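Local structure of EF0056 (Enterococcus faecalis, 6ORI) at residues A[217-221]-A[396-400]. The protein is an enterococcal surface protein of unknown function, with an immunoglobulin-like N-terminal region, probably linked to biofilm formation. Residues are numbered along the deposited sequence; the frame is centred on the assembly and turned at random.
With CA (calcium ion), chain B.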
loop_
_atom_site.group_PDB
_atom_site.type_symbol
_atom_site.label_atom_id
_atom_site.label_comp_id
_atom_site.label_asym_id
_atom_site.label_seq_id
_atom_site.Cartn_x
_atom_site.Cartn_y
_atom_site.Cartn_z
ATOM N N ASN A 217 -1.172 -3.419 1.521
ATOM C CA ASN A 217 -1.671 -2.967 2.829
ATOM C C ASN A 217 -2.017 -4.223 3.604
ATOM O O ASN A 217 -2.392 -5.247 3.013
ATOM C CB ASN A 217 -2.946 -2.123 2.675
ATOM C CG ASN A 217 -2.866 -0.700 3.312
ATOM O OD1 ASN A 217 -1.860 -0.006 3.259
ATOM N ND2 ASN A 217 -3.971 -0.280 3.911
ATOM N N THR A 218 -1.859 -4.177 4.911
ATOM C CA THR A 218 -2.130 -5.308 5.774
ATOM C C THR A 218 -3.072 -4.870 6.875
ATOM O O THR A 218 -3.121 -3.693 7.252
ATOM C CB THR A 218 -0.853 -5.863 6.419
ATOM O OG1 THR A 218 -0.379 -4.934 7.397
ATOM C CG2 THR A 218 0.240 -6.138 5.390
ATOM N N LYS A 219 -3.837 -5.813 7.375
ATOM C CA LYS A 219 -4.750 -5.556 8.470
ATOM C C LYS A 219 -4.990 -6.850 9.216
ATOM O O LYS A 219 -5.072 -7.912 8.602
ATOM C CB LYS A 219 -6.090 -5.052 7.930
ATOM C CG LYS A 219 -7.084 -4.693 9.005
ATOM C CD LYS A 219 -8.447 -4.358 8.449
ATOM C CE LYS A 219 -9.393 -4.040 9.593
ATOM N NZ LYS A 219 -10.776 -3.720 9.125
ATOM N N TYR A 220 -5.027 -6.791 10.531
ATOM C CA TYR A 220 -5.583 -7.896 11.304
ATOM C C TYR A 220 -7.100 -7.758 11.353
ATOM O O TYR A 220 -7.623 -6.757 11.851
ATOM C CB TYR A 220 -5.036 -7.904 12.725
ATOM C CG TYR A 220 -5.801 -8.876 13.580
ATOM C CD1 TYR A 220 -5.526 -10.231 13.524
ATOM C CD2 TYR A 220 -6.828 -8.438 14.414
ATOM C CE1 TYR A 220 -6.234 -11.135 14.303
ATOM C CE2 TYR A 220 -7.543 -9.328 15.191
ATOM C CZ TYR A 220 -7.243 -10.671 15.129
ATOM O OH TYR A 220 -7.962 -11.554 15.899
ATOM N N GLU A 221 -7.821 -8.750 10.837
ATOM C CA GLU A 221 -9.278 -8.755 10.874
ATOM C C GLU A 221 -9.743 -9.716 11.966
ATOM O O GLU A 221 -9.141 -10.777 12.189
ATOM C CB GLU A 221 -9.912 -9.160 9.528
ATOM C CG GLU A 221 -10.104 -8.037 8.491
ATOM C CD GLU A 221 -11.181 -7.008 8.858
ATOM O OE1 GLU A 221 -11.686 -7.047 10.008
ATOM O OE2 GLU A 221 -11.510 -6.156 7.999
ATOM N N GLY A 396 4.674 -4.868 2.013
ATOM C CA GLY A 396 4.034 -4.232 3.139
ATOM C C GLY A 396 4.490 -4.910 4.404
ATOM O O GLY A 396 5.229 -5.877 4.373
ATOM N N TYR A 397 4.063 -4.351 5.526
ATOM C CA TYR A 397 4.521 -4.843 6.803
ATOM C C TYR A 397 3.359 -4.894 7.784
ATOM O O TYR A 397 2.307 -4.257 7.597
ATOM C CB TYR A 397 5.687 -3.992 7.346
ATOM C CG TYR A 397 5.273 -2.714 8.004
ATOM C CD1 TYR A 397 4.805 -1.628 7.256
ATOM C CD2 TYR A 397 5.307 -2.600 9.374
ATOM C CE1 TYR A 397 4.410 -0.468 7.866
ATOM C CE2 TYR A 397 4.902 -1.434 9.993
ATOM C CZ TYR A 397 4.446 -0.384 9.225
ATOM O OH TYR A 397 4.031 0.767 9.850
ATOM N N TYR A 398 3.568 -5.679 8.837
ATOM C CA TYR A 398 2.691 -5.658 10.001
ATOM C C TYR A 398 3.581 -5.459 11.222
ATOM O O TYR A 398 4.526 -6.216 11.444
ATOM C CB TYR A 398 1.859 -6.938 10.128
ATOM C CG TYR A 398 0.735 -6.752 11.097
ATOM C CD1 TYR A 398 0.903 -6.999 12.452
ATOM C CD2 TYR A 398 -0.471 -6.277 10.666
ATOM C CE1 TYR A 398 -0.134 -6.780 13.338
ATOM C CE2 TYR A 398 -1.503 -6.078 11.530
ATOM C CZ TYR A 398 -1.327 -6.315 12.856
ATOM O OH TYR A 398 -2.382 -6.085 13.714
ATOM N N TYR A 399 3.294 -4.405 11.986
ATOM C CA TYR A 399 4.141 -3.971 13.098
ATOM C C TYR A 399 4.151 -4.953 14.251
ATOM O O TYR A 399 3.102 -5.480 14.629
ATOM C CB TYR A 399 3.640 -2.636 13.629
ATOM C CG TYR A 399 4.315 -2.162 14.913
ATOM C CD1 TYR A 399 5.652 -1.774 14.923
ATOM C CD2 TYR A 399 3.594 -2.053 16.094
ATOM C CE1 TYR A 399 6.266 -1.334 16.088
ATOM C CE2 TYR A 399 4.192 -1.601 17.265
ATOM C CZ TYR A 399 5.524 -1.244 17.258
ATOM O OH TYR A 399 6.112 -0.797 18.428
ATOM N N LEU A 400 5.345 -5.178 14.803
ATOM C CA LEU A 400 5.547 -5.979 16.020
ATOM C C LEU A 400 6.364 -5.174 17.026
ATOM O O LEU A 400 7.470 -4.726 16.714
ATOM C CB LEU A 400 6.299 -7.263 15.691
ATOM C CG LEU A 400 5.667 -8.545 16.217
ATOM C CD1 LEU A 400 4.218 -8.693 15.713
ATOM C CD2 LEU A 400 6.532 -9.728 15.799
HETATM CA CA CA B . 9.319 -4.385 15.479
HETATM O O HOH W 1 -4.498 -4.426 12.163
#
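With chi1 at 71°, Thr218 places OG1 between its own backbone N and carbonyl carbon, facing Tyr397 and Tyr398 on strand 394-398, while Tyr398 swings CG anti to its backbone N (chi1 -165°) and carries its ring across to Tyr220. Thr218 OG1 donates a hydrogen bond of 2.8 Å to Tyr397 O, reaching it from above the carbonyl plane; Tyr397 O also accepts from Ser15 OG, so two hydroxyls grip one carbonyl. Thr218 OG1 further lies 3.5 Å from Tyr398 CD2, at the ring edge. The two strands run nearly parallel (21° between directions) but belong to different antiparallel sheets, consistent with an immunoglobulin-like sandwich: 217-221 lies on an outermost strand of the five-stranded sheet, 394-398 on one of the four-stranded sheet. Phe377 of the latter sheet touches both Thr218 and Tyr398. At the far end of the tyrosine, Tyr398 OH sits 3.4 Å from Tyr220 CB. A water in the plane of the Tyr398 ring accepts from Tyr398 OH (3.1 Å) and from Tyr220 N (2.9 Å), linking the strands where no direct backbone bond does. Past Tyr398 the chain leaves the sheet, and Leu400 O binds calcium at 2.2 Å together with Ser162, Asp163, Gly372, Asp374 and Asp402.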